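Local coordinates for DUF871 domain-containing protein (Enterococcus faecalis, PDB 2P0O) that is of unknown function but is probably related to 6-phospho-N-acetylmuramidases, with a TIM barrel joined to a cyclophilin-like domain, at residues A290-E298 with I307-G317. Residues are numbered along the deposited sequence; the frame is centred on the assembly and turned at random.
Sequences ATIESEQTE and IDNEKYGRYMG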
loop_
_atom_site.group_PDB
_atom_site.type_symbol
_atom_site.label_atom_id
_atom_site.label_comp_id
_atom_site.label_asym_id
_atom_site.label_seq_id
_atom_site.Cartn_x
_atom_site.Cartn_y
_atom_site.Cartn_z
ATOM N N ALA A 290 -25.458 30.998 1.223
ATOM C CA ALA A 290 -26.073 31.479 -0.013
ATOM C C ALA A 290 -25.013 32.163 -0.890
ATOM O O ALA A 290 -24.197 31.467 -1.512
ATOM C CB ALA A 290 -27.248 32.418 0.300
ATOM N N THR A 291 -25.022 33.501 -0.929
ATOM C CA THR A 291 -23.954 34.298 -1.538
ATOM C C THR A 291 -22.589 33.983 -0.901
ATOM O O THR A 291 -22.459 33.992 0.324
ATOM C CB THR A 291 -24.227 35.806 -1.373
ATOM O OG1 THR A 291 -25.540 36.106 -1.857
ATOM C CG2 THR A 291 -23.224 36.645 -2.154
ATOM N N ILE A 292 -21.587 33.692 -1.734
ATOM C CA ILE A 292 -20.201 33.559 -1.269
ATOM C C ILE A 292 -19.518 34.907 -1.459
ATOM O O ILE A 292 -19.232 35.318 -2.572
ATOM C CB ILE A 292 -19.410 32.437 -2.027
ATOM C CG1 ILE A 292 -20.180 31.097 -2.038
ATOM C CG2 ILE A 292 -17.960 32.278 -1.463
ATOM C CD1 ILE A 292 -20.493 30.536 -0.620
ATOM N N GLU A 293 -19.276 35.606 -0.357
ATOM C CA GLU A 293 -18.613 36.898 -0.407
ATOM C C GLU A 293 -17.122 36.722 -0.619
ATOM O O GLU A 293 -16.548 35.694 -0.262
ATOM C CB GLU A 293 -18.851 37.646 0.898
ATOM C CG GLU A 293 -20.282 37.516 1.422
ATOM C CD GLU A 293 -21.226 38.600 0.903
ATOM O OE1 GLU A 293 -21.291 38.826 -0.327
ATOM O OE2 GLU A 293 -21.917 39.234 1.733
ATOM N N SER A 294 -16.496 37.727 -1.204
ATOM C CA SER A 294 -15.039 37.824 -1.241
ATOM C C SER A 294 -14.427 37.738 0.172
ATOM O O SER A 294 -14.828 38.489 1.067
ATOM C CB SER A 294 -14.655 39.159 -1.874
ATOM O OG SER A 294 -13.272 39.205 -2.146
ATOM N N GLU A 295 -13.470 36.835 0.385
ATOM C CA GLU A 295 -12.853 36.711 1.723
ATOM C C GLU A 295 -11.329 36.898 1.620
ATOM O O GLU A 295 -10.870 38.037 1.488
ATOM C CB GLU A 295 -13.277 35.407 2.402
ATOM C CG GLU A 295 -12.971 35.328 3.870
ATOM C CD GLU A 295 -13.342 33.986 4.493
ATOM O OE1 GLU A 295 -12.857 32.936 4.007
ATOM O OE2 GLU A 295 -14.111 33.982 5.489
ATOM N N GLN A 296 -10.555 35.812 1.670
ATOM C CA GLN A 296 -9.148 35.840 1.290
ATOM C C GLN A 296 -9.001 35.207 -0.086
ATOM O O GLN A 296 -9.550 34.129 -0.338
ATOM C CB GLN A 296 -8.314 35.038 2.281
ATOM C CG GLN A 296 -7.980 35.805 3.535
ATOM C CD GLN A 296 -7.287 34.959 4.594
ATOM O OE1 GLN A 296 -6.623 33.967 4.288
ATOM N NE2 GLN A 296 -7.445 35.353 5.850
ATOM N N THR A 297 -8.251 35.856 -0.964
ATOM C CA THR A 297 -8.007 35.340 -2.296
ATOM C C THR A 297 -6.500 35.332 -2.537
ATOM O O THR A 297 -5.986 36.158 -3.281
ATOM C CB THR A 297 -8.733 36.176 -3.379
ATOM O OG1 THR A 297 -8.201 37.503 -3.392
ATOM C CG2 THR A 297 -10.221 36.263 -3.078
ATOM N N GLU A 298 -5.800 34.396 -1.894
ATOM C CA GLU A 298 -4.340 34.317 -1.975
ATOM C C GLU A 298 -3.865 33.315 -3.029
ATOM O O GLU A 298 -4.678 32.631 -3.652
ATOM C CB GLU A 298 -3.776 33.962 -0.601
ATOM C CG GLU A 298 -4.249 34.909 0.455
ATOM C CD GLU A 298 -3.548 36.257 0.361
ATOM O OE1 GLU A 298 -2.459 36.376 0.965
ATOM O OE2 GLU A 298 -4.074 37.192 -0.301
ATOM N N ILE A 307 -13.070 28.105 -2.792
ATOM C CA ILE A 307 -14.462 28.237 -3.189
ATOM C C ILE A 307 -14.600 29.495 -4.040
ATOM O O ILE A 307 -14.079 30.569 -3.673
ATOM C CB ILE A 307 -15.448 28.216 -1.946
ATOM C CG1 ILE A 307 -16.902 28.133 -2.394
ATOM C CG2 ILE A 307 -15.243 29.431 -1.002
ATOM C CD1 ILE A 307 -17.857 27.732 -1.279
ATOM N N ASP A 308 -15.274 29.368 -5.181
ATOM C CA ASP A 308 -15.487 30.517 -6.055
ATOM C C ASP A 308 -16.426 31.527 -5.396
ATOM O O ASP A 308 -17.493 31.148 -4.898
ATOM C CB ASP A 308 -16.042 30.070 -7.399
ATOM C CG ASP A 308 -14.981 29.463 -8.312
ATOM O OD1 ASP A 308 -13.793 29.324 -7.896
ATOM O OD2 ASP A 308 -15.332 29.156 -9.479
ATOM N N ASN A 309 -16.034 32.805 -5.354
ATOM C CA ASN A 309 -16.911 33.792 -4.713
ATOM C C ASN A 309 -17.897 34.418 -5.713
ATOM O O ASN A 309 -17.951 33.981 -6.876
ATOM C CB ASN A 309 -16.126 34.836 -3.879
ATOM C CG ASN A 309 -15.137 35.658 -4.713
ATOM O OD1 ASN A 309 -15.500 36.255 -5.736
ATOM N ND2 ASN A 309 -13.881 35.702 -4.261
ATOM N N GLU A 310 -18.659 35.418 -5.265
ATOM C CA GLU A 310 -19.699 36.045 -6.082
ATOM C C GLU A 310 -19.149 36.735 -7.342
ATOM O O GLU A 310 -19.893 36.947 -8.327
ATOM C CB GLU A 310 -20.561 37.013 -5.242
ATOM C CG GLU A 310 -19.856 38.296 -4.832
ATOM C CD GLU A 310 -20.635 39.120 -3.795
ATOM O OE1 GLU A 310 -21.817 39.500 -4.034
ATOM O OE2 GLU A 310 -20.048 39.417 -2.731
ATOM N N LYS A 311 -17.858 37.076 -7.324
ATOM C CA LYS A 311 -17.230 37.721 -8.498
ATOM C C LYS A 311 -17.110 36.773 -9.668
ATOM O O LYS A 311 -16.912 37.226 -10.782
ATOM C CB LYS A 311 -15.850 38.317 -8.190
ATOM C CG LYS A 311 -15.891 39.509 -7.255
ATOM C CD LYS A 311 -14.513 39.981 -6.868
ATOM C CE LYS A 311 -14.628 41.134 -5.890
ATOM N NZ LYS A 311 -13.293 41.664 -5.533
ATOM N N TYR A 312 -17.221 35.471 -9.418
ATOM C CA TYR A 312 -17.117 34.470 -10.480
ATOM C C TYR A 312 -18.474 34.171 -11.080
ATOM O O TYR A 312 -18.614 33.214 -11.845
ATOM C CB TYR A 312 -16.460 33.169 -9.970
ATOM C CG TYR A 312 -15.287 32.706 -10.830
ATOM C CD1 TYR A 312 -15.323 32.851 -12.213
ATOM C CD2 TYR A 312 -14.139 32.125 -10.251
ATOM C CE1 TYR A 312 -14.268 32.432 -13.012
ATOM C CE2 TYR A 312 -13.063 31.719 -11.028
ATOM C CZ TYR A 312 -13.141 31.870 -12.430
ATOM O OH TYR A 312 -12.108 31.473 -13.262
ATOM N N GLY A 313 -19.474 34.989 -10.735
ATOM C CA GLY A 313 -20.790 34.921 -11.363
ATOM C C GLY A 313 -21.401 33.551 -11.225
ATOM O O GLY A 313 -21.489 33.033 -10.120
ATOM N N ARG A 314 -21.773 32.926 -12.343
ATOM C CA ARG A 314 -22.424 31.615 -12.274
ATOM C C ARG A 314 -21.554 30.489 -11.697
ATOM O O ARG A 314 -22.071 29.441 -11.313
ATOM C CB ARG A 314 -23.084 31.226 -13.605
ATOM C CG ARG A 314 -22.159 30.663 -14.662
ATOM C CD ARG A 314 -22.901 29.645 -15.532
ATOM N NE ARG A 314 -22.020 29.074 -16.552
ATOM C CZ ARG A 314 -22.094 29.349 -17.853
ATOM N NH1 ARG A 314 -21.224 28.787 -18.693
ATOM N NH2 ARG A 314 -23.038 30.178 -18.310
ATOM N N TYR A 315 -20.244 30.709 -11.621
ATOM C CA TYR A 315 -19.367 29.749 -10.940
ATOM C C TYR A 315 -19.278 29.903 -9.421
ATOM O O TYR A 315 -18.640 29.075 -8.766
ATOM C CB TYR A 315 -17.964 29.668 -11.603
ATOM C CG TYR A 315 -18.091 29.074 -12.977
ATOM C CD1 TYR A 315 -18.211 27.690 -13.142
ATOM C CD2 TYR A 315 -18.153 29.884 -14.106
ATOM C CE1 TYR A 315 -18.391 27.130 -14.396
ATOM C CE2 TYR A 315 -18.325 29.329 -15.383
ATOM C CZ TYR A 315 -18.453 27.952 -15.511
ATOM O OH TYR A 315 -18.618 27.369 -16.735
HETATM N N MSE A 316 -19.911 30.945 -8.864
HETATM C CA MSE A 316 -19.892 31.150 -7.415
HETATM C C MSE A 316 -20.280 29.868 -6.673
HETATM O O MSE A 316 -21.308 29.262 -6.979
HETATM C CB MSE A 316 -20.831 32.279 -6.996
HETATM C CG MSE A 316 -21.016 32.370 -5.491
HETATM SE SE MSE A 316 -22.430 33.657 -5.025
HETATM C CE MSE A 316 -24.044 32.607 -5.520
ATOM N N GLY A 317 -19.444 29.461 -5.719
ATOM C CA GLY A 317 -19.696 28.291 -4.909
ATOM C C GLY A 317 -19.033 27.008 -5.388
ATOM O O GLY A 317 -19.070 26.006 -4.686
HETATM O O HOH W 1 -11.954 39.723 -4.309
HETATM O O HOH W 2 -17.657 39.937 -2.382
#
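I292 packs its side chain against the end of strand 304-308 and the turn that follows it, a worked example of how one buried aliphatic residue can seat an otherwise irregular segment. CD1 meets CD1 of I307 at 3.9 Å, the two isoleucines crossing at about a right angle, while CG2 packs against the backbone of D308 and N309. From another side M316, a selenomethionine, lays its CG 3.8 Å from I292 CG1; with that CG anti to its backbone N (chi1 170°), its SE passes beside the backbone of T291 and I292. One direct hydrogen bond ties the backbones, from E310 N to I292 O (2.8 Å), its N-H...O angle of 135° well short of straight. E310 opens the 3-10 turn, and just before it N309 OD1 closes an Asx turn by accepting K311 N in the carbonyl plane.

The solvent side is looser and mediated by water. One water joins S294 N to E310 OE2, and a second bridges S294 OG and K311 NZ. Here E293 OE1 lies 2.8 Å from E310 OE2, two carboxylates whose proximity might raise a pKa.

N309 ND2 reaches beyond the pair to N333 and the carbonyl of E330, and N333 also binds the backbone of E293 and E295. The 290-298 loop thereby lies against edge strand 332-337, beside the end of strand 304-308, with I292 and I307 both touching R257 of helix 255-258.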